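Local coordinates for protein vestitone reductase (Medicago sativa, PDB 2P4H) that catalyses the stereospecific, NADPH-dependent reduction of (3R)-vestitone to the isoflavan DMI, the penultimate step in biosynthesis of the phytoalexin medicarpin, at residues I18-E23 with A233-L238. Sequence-based numbering, arbitrary orientation.
Sequences IKSLLE and AHIYLL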
loop_
_atom_site.group_PDB
_atom_site.type_symbol
_atom_site.label_atom_id
_atom_site.label_comp_id
_atom_site.label_asym_id
_atom_site.label_seq_id
_atom_site.Cartn_x
_atom_site.Cartn_y
_atom_site.Cartn_z
ATOM N N ILE A 18 7.059 0.663 -9.745
ATOM C CA ILE A 18 7.655 0.476 -11.068
ATOM C C ILE A 18 8.866 1.405 -11.190
ATOM O O ILE A 18 9.930 1.002 -11.660
ATOM C CB ILE A 18 6.640 0.787 -12.191
ATOM C CG1 ILE A 18 5.584 -0.324 -12.243
ATOM C CG2 ILE A 18 7.357 0.926 -13.535
ATOM C CD1 ILE A 18 4.503 -0.109 -13.271
ATOM N N LYS A 19 8.694 2.650 -10.754
ATOM C CA LYS A 19 9.771 3.636 -10.782
ATOM C C LYS A 19 10.974 3.089 -10.009
ATOM O O LYS A 19 12.109 3.100 -10.497
ATOM C CB LYS A 19 9.281 4.938 -10.140
ATOM C CG LYS A 19 10.341 6.003 -9.933
ATOM C CD LYS A 19 9.728 7.229 -9.269
ATOM C CE LYS A 19 10.762 8.306 -8.969
ATOM N NZ LYS A 19 11.751 7.879 -7.946
ATOM N N SER A 20 10.708 2.597 -8.805
ATOM C CA SER A 20 11.733 2.044 -7.929
ATOM C C SER A 20 12.440 0.833 -8.531
ATOM O O SER A 20 13.667 0.729 -8.480
ATOM C CB SER A 20 11.102 1.657 -6.590
ATOM O OG SER A 20 12.016 0.959 -5.765
ATOM N N LEU A 21 11.668 -0.090 -9.092
ATOM C CA LEU A 21 12.248 -1.284 -9.695
ATOM C C LEU A 21 13.199 -0.923 -10.829
ATOM O O LEU A 21 14.293 -1.478 -10.933
ATOM C CB LEU A 21 11.139 -2.201 -10.217
ATOM C CG LEU A 21 10.396 -3.012 -9.152
ATOM C CD1 LEU A 21 9.136 -3.624 -9.749
ATOM C CD2 LEU A 21 11.320 -4.098 -8.604
ATOM N N LEU A 22 12.784 0.011 -11.675
ATOM C CA LEU A 22 13.618 0.423 -12.793
ATOM C C LEU A 22 14.900 1.089 -12.302
ATOM O O LEU A 22 15.975 0.867 -12.861
ATOM C CB LEU A 22 12.834 1.364 -13.712
ATOM C CG LEU A 22 11.669 0.724 -14.479
ATOM C CD1 LEU A 22 10.886 1.799 -15.207
ATOM C CD2 LEU A 22 12.198 -0.311 -15.467
ATOM N N GLU A 23 14.794 1.894 -11.249
ATOM C CA GLU A 23 15.962 2.575 -10.697
ATOM C C GLU A 23 16.942 1.579 -10.093
ATOM O O GLU A 23 18.150 1.821 -10.072
ATOM C CB GLU A 23 15.548 3.567 -9.607
ATOM C CG GLU A 23 14.541 4.608 -10.042
ATOM C CD GLU A 23 14.136 5.529 -8.907
ATOM O OE1 GLU A 23 14.026 5.043 -7.762
ATOM O OE2 GLU A 23 13.916 6.729 -9.165
ATOM N N ALA A 233 10.803 -2.107 0.795
ATOM C CA ALA A 233 10.419 -3.327 1.507
ATOM C C ALA A 233 10.090 -4.446 0.523
ATOM O O ALA A 233 10.413 -5.605 0.775
ATOM C CB ALA A 233 9.226 -3.054 2.413
ATOM N N HIS A 234 9.440 -4.105 -0.588
ATOM C CA HIS A 234 9.105 -5.096 -1.608
ATOM C C HIS A 234 10.380 -5.720 -2.162
ATOM O O HIS A 234 10.494 -6.941 -2.264
ATOM C CB HIS A 234 8.325 -4.451 -2.765
ATOM C CG HIS A 234 6.861 -4.278 -2.496
ATOM N ND1 HIS A 234 5.895 -5.080 -3.066
ATOM C CD2 HIS A 234 6.199 -3.379 -1.731
ATOM C CE1 HIS A 234 4.701 -4.680 -2.664
ATOM N NE2 HIS A 234 4.858 -3.650 -1.853
ATOM N N ILE A 235 11.342 -4.878 -2.521
ATOM C CA ILE A 235 12.596 -5.368 -3.072
ATOM C C ILE A 235 13.363 -6.189 -2.037
ATOM O O ILE A 235 13.927 -7.235 -2.356
ATOM C CB ILE A 235 13.455 -4.192 -3.586
ATOM C CG1 ILE A 235 12.745 -3.524 -4.768
ATOM C CG2 ILE A 235 14.836 -4.689 -4.007
ATOM C CD1 ILE A 235 13.443 -2.281 -5.298
ATOM N N TYR A 236 13.366 -5.727 -0.791
ATOM C CA TYR A 236 14.058 -6.441 0.275
ATOM C C TYR A 236 13.503 -7.855 0.460
ATOM O O TYR A 236 14.256 -8.830 0.529
ATOM C CB TYR A 236 13.936 -5.680 1.599
ATOM C CG TYR A 236 14.677 -6.350 2.732
ATOM C CD1 TYR A 236 16.044 -6.138 2.917
ATOM C CD2 TYR A 236 14.029 -7.248 3.578
ATOM C CE1 TYR A 236 16.746 -6.807 3.912
ATOM C CE2 TYR A 236 14.721 -7.927 4.578
ATOM C CZ TYR A 236 16.079 -7.701 4.739
ATOM O OH TYR A 236 16.764 -8.364 5.730
ATOM N N LEU A 237 12.182 -7.968 0.540
ATOM C CA LEU A 237 11.548 -9.265 0.737
ATOM C C LEU A 237 11.676 -10.176 -0.481
ATOM O O LEU A 237 11.591 -11.398 -0.362
ATOM C CB LEU A 237 10.083 -9.066 1.129
ATOM C CG LEU A 237 9.946 -8.389 2.499
ATOM C CD1 LEU A 237 8.507 -7.958 2.734
ATOM C CD2 LEU A 237 10.415 -9.346 3.590
ATOM N N LEU A 238 11.882 -9.585 -1.652
ATOM C CA LEU A 238 12.062 -10.373 -2.863
ATOM C C LEU A 238 13.484 -10.937 -2.898
ATOM O O LEU A 238 13.695 -12.081 -3.302
ATOM C CB LEU A 238 11.846 -9.504 -4.107
ATOM C CG LEU A 238 12.307 -10.109 -5.440
ATOM C CD1 LEU A 238 11.453 -11.317 -5.791
ATOM C CD2 LEU A 238 12.216 -9.057 -6.534
#
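Ile235 reaches across to Ser20 and Leu21, joining two helices of the Rossmann fold that lie over the same face of its parallel sheet. Helix 12-23 starts within the glycine-rich segment, Gly8 to Gly14, predicted to bind NADP(+), and helix 227-239 packs farther across the sheet, on strands 119-125 and 182-187; the pair illustrates how neighbouring helices can meet chiefly through one side chain. The apolar part is a glancing one: CD2 of Leu21 lies 4.1 Å from CG1 of Ile235, and the two side chains pass each other in opposite directions. Leu21 also rests on Val28 of strand 27-31, and Ile235 on Asn24 in the loop after the first helix. No hydrogen bond links the segments, whose closest CA atoms, of Leu21 and Ile235, are 7.8 Å apart. The charged pair stays within one helix, on a more exposed side: NZ of Lys19 bridges to OE2 of Glu23 at 2.7 Å, arriving 36° out of the carboxylate plane. In the remaining contact a polar atom meets a methyl group. With chi2 of Ile235 extended at 176°, CD1 is carried out to Ser20, where it sits 3.6 Å from OG.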